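Local coordinates for putative N-acetyl-gamma-glutamyl-phosphate reductase (PDB 1XYG), which probably catalyses the NADPH-dependent reduction of N-acetyl-L-glutamyl phosphate to the corresponding semialdehyde, the third step from glutamate to N-acetylornithine in arginine biosynthesis, at residues E58-H63 / A197-K202; K287-D290 / V294-T297; H298-R301 / C306-S309. All blocks are in the same frame, centred on the assembly; numbering follows the deposited sequence.

Contact 1: residues E58-H63 / A197-K202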
loop_
_atom_site.group_PDB
_atom_site.type_symbol
_atom_site.label_atom_id
_atom_site.label_comp_id
_atom_site.label_asym_id
_atom_site.label_seq_id
_atom_site.Cartn_x
_atom_site.Cartn_y
_atom_site.Cartn_z
ATOM N N GLU A 58 -16.217 -6.461 20.317
ATOM C CA GLU A 58 -16.638 -6.515 18.930
ATOM C C GLU A 58 -16.776 -5.050 18.510
ATOM O O GLU A 58 -16.702 -4.715 17.331
ATOM C CB GLU A 58 -17.981 -7.231 18.809
ATOM C CG GLU A 58 -17.889 -8.728 18.870
ATOM C CD GLU A 58 -19.250 -9.386 18.850
ATOM O OE1 GLU A 58 -19.296 -10.630 18.829
ATOM O OE2 GLU A 58 -20.270 -8.664 18.854
ATOM N N SER A 59 -16.970 -4.189 19.508
ATOM C CA SER A 59 -17.104 -2.744 19.314
ATOM C C SER A 59 -15.760 -2.109 18.987
ATOM O O SER A 59 -15.652 -1.278 18.093
ATOM C CB SER A 59 -17.670 -2.087 20.575
ATOM O OG SER A 59 -18.955 -2.600 20.887
ATOM N N VAL A 60 -14.735 -2.511 19.729
ATOM C CA VAL A 60 -13.381 -1.992 19.543
ATOM C C VAL A 60 -12.656 -2.693 18.392
ATOM O O VAL A 60 -12.057 -2.041 17.537
ATOM C CB VAL A 60 -12.560 -2.156 20.840
ATOM C CG1 VAL A 60 -11.163 -1.590 20.658
ATOM C CG2 VAL A 60 -13.280 -1.453 21.997
ATOM N N PHE A 61 -12.731 -4.019 18.370
ATOM C CA PHE A 61 -12.090 -4.828 17.334
ATOM C C PHE A 61 -13.081 -5.828 16.760
ATOM O O PHE A 61 -13.077 -7.007 17.119
ATOM C CB PHE A 61 -10.888 -5.575 17.910
ATOM C CG PHE A 61 -9.696 -4.699 18.154
ATOM C CD1 PHE A 61 -9.094 -4.023 17.097
ATOM C CD2 PHE A 61 -9.167 -4.550 19.436
ATOM C CE1 PHE A 61 -7.976 -3.209 17.305
ATOM C CE2 PHE A 61 -8.045 -3.736 19.659
ATOM C CZ PHE A 61 -7.449 -3.066 18.588
ATOM N N PRO A 62 -13.957 -5.367 15.861
ATOM C CA PRO A 62 -14.952 -6.250 15.250
ATOM C C PRO A 62 -14.396 -7.528 14.609
ATOM O O PRO A 62 -15.134 -8.492 14.394
ATOM C CB PRO A 62 -15.658 -5.334 14.244
ATOM C CG PRO A 62 -14.642 -4.288 13.938
ATOM C CD PRO A 62 -14.047 -4.012 15.292
ATOM N N HIS A 63 -13.102 -7.551 14.309
ATOM C CA HIS A 63 -12.516 -8.735 13.693
ATOM C C HIS A 63 -12.452 -9.911 14.664
ATOM O O HIS A 63 -12.182 -11.046 14.263
ATOM C CB HIS A 63 -11.105 -8.440 13.171
ATOM C CG HIS A 63 -10.046 -8.404 14.233
ATOM N ND1 HIS A 63 -9.861 -7.326 15.072
ATOM C CD2 HIS A 63 -9.085 -9.301 14.562
ATOM C CE1 HIS A 63 -8.832 -7.557 15.866
ATOM N NE2 HIS A 63 -8.343 -8.750 15.577
ATOM N N ALA A 197 3.409 2.097 15.971
ATOM C CA ALA A 197 3.068 3.416 16.493
ATOM C C ALA A 197 1.780 3.386 17.301
ATOM O O ALA A 197 1.412 4.380 17.917
ATOM C CB ALA A 197 2.934 4.411 15.362
ATOM N N GLY A 198 1.091 2.249 17.283
ATOM C CA GLY A 198 -0.143 2.124 18.034
ATOM C C GLY A 198 -1.383 2.582 17.292
ATOM O O GLY A 198 -1.312 3.071 16.164
ATOM N N ARG A 199 -2.529 2.438 17.948
ATOM C CA ARG A 199 -3.812 2.802 17.376
ATOM C C ARG A 199 -4.260 4.216 17.748
ATOM O O ARG A 199 -5.408 4.598 17.491
ATOM C CB ARG A 199 -4.872 1.798 17.829
ATOM C CG ARG A 199 -6.088 1.728 16.936
ATOM C CD ARG A 199 -7.091 0.744 17.478
ATOM N NE ARG A 199 -8.052 0.331 16.461
ATOM C CZ ARG A 199 -9.193 -0.299 16.728
ATOM N NH1 ARG A 199 -9.514 -0.584 17.984
ATOM N NH2 ARG A 199 -10.016 -0.643 15.743
ATOM N N GLY A 200 -3.369 4.989 18.357
ATOM C CA GLY A 200 -3.721 6.349 18.731
ATOM C C GLY A 200 -4.113 7.176 17.519
ATOM O O GLY A 200 -3.435 7.164 16.495
ATOM N N ALA A 201 -5.213 7.906 17.630
ATOM C CA ALA A 201 -5.696 8.724 16.524
ATOM C C ALA A 201 -4.876 9.990 16.276
ATOM O O ALA A 201 -5.302 11.090 16.627
ATOM C CB ALA A 201 -7.156 9.090 16.762
ATOM N N LYS A 202 -3.713 9.837 15.646
ATOM C CA LYS A 202 -2.853 10.977 15.360
ATOM C C LYS A 202 -2.717 11.248 13.864
ATOM O O LYS A 202 -2.623 10.326 13.046
ATOM C CB LYS A 202 -1.477 10.766 15.997
ATOM C CG LYS A 202 -1.534 10.649 17.511
ATOM C CD LYS A 202 -0.174 10.418 18.141
ATOM C CE LYS A 202 0.372 9.037 17.833
ATOM N NZ LYS A 202 1.648 8.821 18.581
#
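Arg199 reaches Val60 and Phe61 from a loop whose backbone stays far behind: even the nearest pair of CA atoms, Val60 CA and Arg199 CA, is 10.9 Å apart. Following 197-202 along the chain, Gly198, just before Arg199, has backbone angles at which a side chain would press on the carbonyl oxygen of Ala197, so the turn into Arg199 suits a glycine. Arg199 then sends CG anti to its own N (chi1 -158°) and keeps the chain extended as far as NE, which carries the guanidinium across to the other segment. There it meets Val60 O end-on: NH1 donates to Val60 O at 3.0 Å, and NH2 donates to the same Val60 O at 3.1 Å. Both bonds keep the oxygen close to the guanidinium plane. NH2 lies almost in line with the C=O bond, at 167°, whereas NH1 stands above the carbonyl plane. Val60 CG1 adds a contact to Arg199 NH1 at 3.3 Å.

One face of the guanidinium is taken by Phe61. The two planes are only 10° apart, and the ring is displaced so that its rim meets the group: Phe61 CE1 sits over the guanidinium centre, 3.2 Å from Arg199 CZ. The paired bonds and the ring together should hinder rotation of the group. NE turns to a different partner, a salt bridge with Glu209 of the second subunit, which probably offsets much of the positive charge. Past Gly200, Ala201 is the centre of an inverse gamma turn. The contact joins the two parts of the semialdehyde dehydrogenase architecture: a loop of the dimerisation domain touching the Rossmann-type NAD-binding domain, close to where subunits of the tetramer meet.

Contact 2: residues K287-D290 / V294-T297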
loop_
_atom_site.group_PDB
_atom_site.type_symbol
_atom_site.label_atom_id
_atom_site.label_comp_id
_atom_site.label_asym_id
_atom_site.label_seq_id
_atom_site.Cartn_x
_atom_site.Cartn_y
_atom_site.Cartn_z
ATOM N N LYS A 287 15.789 -18.333 13.187
ATOM C CA LYS A 287 16.382 -19.037 12.061
ATOM C C LYS A 287 17.564 -18.274 11.478
ATOM O O LYS A 287 17.461 -17.085 11.165
ATOM C CB LYS A 287 15.339 -19.245 10.952
ATOM C CG LYS A 287 14.029 -19.906 11.392
ATOM C CD LYS A 287 14.272 -21.255 12.067
ATOM C CE LYS A 287 12.964 -21.981 12.356
ATOM N NZ LYS A 287 13.182 -23.148 13.260
ATOM N N VAL A 288 18.690 -18.961 11.342
ATOM C CA VAL A 288 19.879 -18.363 10.747
ATOM C C VAL A 288 19.919 -18.873 9.300
ATOM O O VAL A 288 20.044 -20.073 9.062
ATOM C CB VAL A 288 21.153 -18.804 11.488
ATOM C CG1 VAL A 288 22.380 -18.258 10.772
ATOM C CG2 VAL A 288 21.108 -18.308 12.921
ATOM N N LEU A 289 19.786 -17.969 8.336
ATOM C CA LEU A 289 19.781 -18.371 6.932
ATOM C C LEU A 289 21.196 -18.632 6.429
ATOM O O LEU A 289 22.173 -18.242 7.076
ATOM C CB LEU A 289 19.105 -17.289 6.077
ATOM C CG LEU A 289 17.778 -16.713 6.598
ATOM C CD1 LEU A 289 17.225 -15.722 5.595
ATOM C CD2 LEU A 289 16.779 -17.833 6.853
ATOM N N ASP A 290 21.312 -19.302 5.285
ATOM C CA ASP A 290 22.632 -19.595 4.728
ATOM C C ASP A 290 23.297 -18.296 4.287
ATOM O O ASP A 290 22.625 -17.362 3.838
ATOM C CB ASP A 290 22.539 -20.550 3.529
ATOM C CG ASP A 290 22.022 -21.932 3.906
ATOM O OD1 ASP A 290 22.122 -22.320 5.089
ATOM O OD2 ASP A 290 21.525 -22.641 3.005
ATOM N N VAL A 294 19.306 -13.293 1.660
ATOM C CA VAL A 294 18.684 -12.109 2.216
ATOM C C VAL A 294 17.301 -12.372 2.811
ATOM O O VAL A 294 16.387 -12.820 2.121
ATOM C CB VAL A 294 18.559 -11.000 1.136
ATOM C CG1 VAL A 294 17.922 -9.748 1.730
ATOM C CG2 VAL A 294 19.930 -10.681 0.561
ATOM N N PRO A 295 17.139 -12.115 4.114
ATOM C CA PRO A 295 15.826 -12.339 4.729
ATOM C C PRO A 295 14.842 -11.235 4.302
ATOM O O PRO A 295 15.252 -10.171 3.853
ATOM C CB PRO A 295 16.136 -12.320 6.227
ATOM C CG PRO A 295 17.318 -11.430 6.323
ATOM C CD PRO A 295 18.156 -11.800 5.130
ATOM N N ARG A 296 13.548 -11.509 4.408
ATOM C CA ARG A 296 12.516 -10.542 4.040
ATOM C C ARG A 296 11.492 -10.482 5.165
ATOM O O ARG A 296 11.092 -11.529 5.688
ATOM C CB ARG A 296 11.803 -10.967 2.751
ATOM C CG ARG A 296 12.676 -10.999 1.512
ATOM C CD ARG A 296 11.878 -10.592 0.276
ATOM N NE ARG A 296 10.576 -11.251 0.227
ATOM C CZ ARG A 296 9.566 -10.873 -0.555
ATOM N NH1 ARG A 296 8.425 -11.542 -0.523
ATOM N NH2 ARG A 296 9.685 -9.825 -1.358
ATOM N N THR A 297 11.065 -9.276 5.543
ATOM C CA THR A 297 10.070 -9.162 6.603
ATOM C C THR A 297 8.789 -9.868 6.149
ATOM O O THR A 297 8.025 -10.370 6.975
ATOM C CB THR A 297 9.751 -7.680 6.967
ATOM O OG1 THR A 297 9.140 -7.021 5.852
ATOM C CG2 THR A 297 11.031 -6.934 7.350
#
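Two residues before Leu289, which meets Pro295, Lys287 N donates a short backbone hydrogen bond to Cys306 O of the neighbouring strand. Leu289 N repeats the pattern with Met308 O, while Leu289 O accepts a hydrogen bond from His273 NE2. The backbone of Leu289 is thus bonded at both N and O, and its side chain points toward 294-297.

The meeting itself is wholly apolar. CG of Leu289 is anti to the carbonyl carbon (chi1 -46°), a setting that brings the CD1 methyl onto the proline ring. A single methyl lies over one face of that ring: Leu289 CD1 is 3.6 Å from Pro295 CB and 3.8 Å from Pro295 CA, with Pro295 CD a little farther from Leu289 CD1 at 4.1 Å. Pro295 also packs on His307 and Ser309 of strand 306-312 and on Ile322 of strand 318-325. Farther along, Arg296 and Thr297 hydrogen-bond to the fourth subunit. The arrangement belongs to a crossover connection between two neighbouring parallel strands, 286-288 and 306-312, made here by a loop in place of a helix.

Contact 3: residues H298-R301 / C306-S309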
loop_
_atom_site.group_PDB
_atom_site.type_symbol
_atom_site.label_atom_id
_atom_site.label_comp_id
_atom_site.label_asym_id
_atom_site.label_seq_id
_atom_site.Cartn_x
_atom_site.Cartn_y
_atom_site.Cartn_z
ATOM N N HIS A 298 8.562 -9.919 4.838
ATOM C CA HIS A 298 7.377 -10.588 4.304
ATOM C C HIS A 298 7.331 -12.047 4.772
ATOM O O HIS A 298 6.257 -12.598 5.000
ATOM C CB HIS A 298 7.380 -10.608 2.767
ATOM C CG HIS A 298 7.774 -9.314 2.126
ATOM N ND1 HIS A 298 9.051 -8.799 2.213
ATOM C CD2 HIS A 298 7.081 -8.468 1.327
ATOM C CE1 HIS A 298 9.128 -7.697 1.491
ATOM N NE2 HIS A 298 7.946 -7.473 0.942
ATOM N N ASN A 299 8.505 -12.664 4.922
ATOM C CA ASN A 299 8.590 -14.072 5.305
ATOM C C ASN A 299 8.289 -14.465 6.747
ATOM O O ASN A 299 8.156 -15.657 7.033
ATOM C CB ASN A 299 9.960 -14.645 4.924
ATOM C CG ASN A 299 10.249 -14.550 3.431
ATOM O OD1 ASN A 299 9.340 -14.649 2.594
ATOM N ND2 ASN A 299 11.521 -14.373 3.091
ATOM N N VAL A 300 8.199 -13.491 7.651
ATOM C CA VAL A 300 7.894 -13.782 9.056
ATOM C C VAL A 300 6.592 -13.097 9.474
ATOM O O VAL A 300 6.139 -13.226 10.609
ATOM C CB VAL A 300 9.017 -13.297 10.009
ATOM C CG1 VAL A 300 10.259 -14.181 9.879
ATOM C CG2 VAL A 300 9.354 -11.845 9.706
ATOM N N ARG A 301 6.007 -12.371 8.532
ATOM C CA ARG A 301 4.766 -11.642 8.739
ATOM C C ARG A 301 3.674 -12.524 9.357
ATOM O O ARG A 301 3.306 -13.552 8.792
ATOM C CB ARG A 301 4.310 -11.087 7.385
ATOM C CG ARG A 301 3.284 -9.982 7.413
ATOM C CD ARG A 301 3.269 -9.270 6.059
ATOM N NE ARG A 301 2.816 -10.126 4.960
ATOM C CZ ARG A 301 3.188 -9.980 3.691
ATOM N NH1 ARG A 301 4.031 -9.021 3.345
ATOM N NH2 ARG A 301 2.696 -10.778 2.755
ATOM N N CYS A 306 11.952 -15.155 13.713
ATOM C CA CYS A 306 12.977 -14.159 13.461
ATOM C C CYS A 306 13.979 -14.806 12.516
ATOM O O CYS A 306 14.493 -15.885 12.796
ATOM C CB CYS A 306 13.684 -13.762 14.764
ATOM S SG CYS A 306 15.222 -12.830 14.533
ATOM N N HIS A 307 14.230 -14.165 11.383
ATOM C CA HIS A 307 15.199 -14.681 10.431
ATOM C C HIS A 307 16.355 -13.697 10.426
ATOM O O HIS A 307 16.138 -12.483 10.414
ATOM C CB HIS A 307 14.611 -14.762 9.013
ATOM C CG HIS A 307 13.545 -15.802 8.843
ATOM N ND1 HIS A 307 12.841 -15.956 7.667
ATOM C CD2 HIS A 307 13.052 -16.732 9.699
ATOM C CE1 HIS A 307 11.961 -16.932 7.807
ATOM N NE2 HIS A 307 12.069 -17.419 9.029
ATOM N N MET A 308 17.575 -14.217 10.442
ATOM C CA MET A 308 18.755 -13.370 10.405
ATOM C C MET A 308 19.784 -13.965 9.448
ATOM O O MET A 308 19.797 -15.175 9.195
ATOM C CB MET A 308 19.355 -13.208 11.809
ATOM C CG MET A 308 19.793 -14.497 12.468
ATOM S SD MET A 308 20.605 -14.182 14.059
ATOM C CE MET A 308 19.195 -13.611 15.043
ATOM N N SER A 309 20.631 -13.098 8.908
ATOM C CA SER A 309 21.667 -13.508 7.975
ATOM C C SER A 309 22.879 -12.585 8.116
ATOM O O SER A 309 22.740 -11.429 8.525
ATOM C CB SER A 309 21.122 -13.455 6.544
ATOM O OG SER A 309 22.074 -13.939 5.615
HETATM O O HOH W 1 13.419 -14.244 5.393
#
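Val300 sets one methyl squarely on the imidazole of His307. CG1 stands 3.6 Å from the ring centroid and only 2° off the ring normal, a CH-pi contact so well centred that all five ring atoms are about equally far from it. On Val300, chi1 of -72° places CG1 anti to the carbonyl carbon and beside the N, which aims this branch at the ring. The two side chains run past each other in opposite directions, each pointing at the other's segment.

Asn299 comes in on the same side of the ring, obliquely, beside ND1 and CE1. Its CB lies 4.2 Å from both His307 ND1 and His307 CE1, ordinary van der Waals packing, while its amide passes on to a water. Asn299 ND2 donates to that water at 3.0 Å, and His307 ND1 is hydrogen-bonded to it at 2.9 Å. Because the water sits in the ring plane at the edge, it should fix the rotation of an imidazole, one face of which the valine already covers. A leucine in place of His307 is likely to leave Val300 CG1 without its flat partner and the water without its bond to ND1, breaking the bridge to Asn299.

Asn299 and His307 also pack against His63 and Arg65, respectively, of the third subunit. In the sheet, strand 306-312 runs between 318-325 and 286-288. His307 lies with Val300 on one face, beside Val324 and Lys287, whereas Cys306 and Met308 turn to the other, where Leu170 of helix 163-177 covers them.

All three contacts are largely buried, but their chemistry differs with their place. Contact 1 is a charged side chain reaching from one domain to the other, bonded to a carbonyl and laid on an aromatic ring; its arginine is still partly exposed, whereas all four touching residues of contact 3 are buried. Contacts 2 and 3 are neighbours, centres 6 Å apart, and both belong to the sheet of the dimerisation domain and the loop linking strands 286-288 and 306-312. Contact 2 relies on aliphatic packing alone; contact 3 combines a CH-pi contact with a water bridge. Lys287 CB packs on His307 CD2 at 3.6 Å, tying the pair together. Each of the three also touches the third subunit.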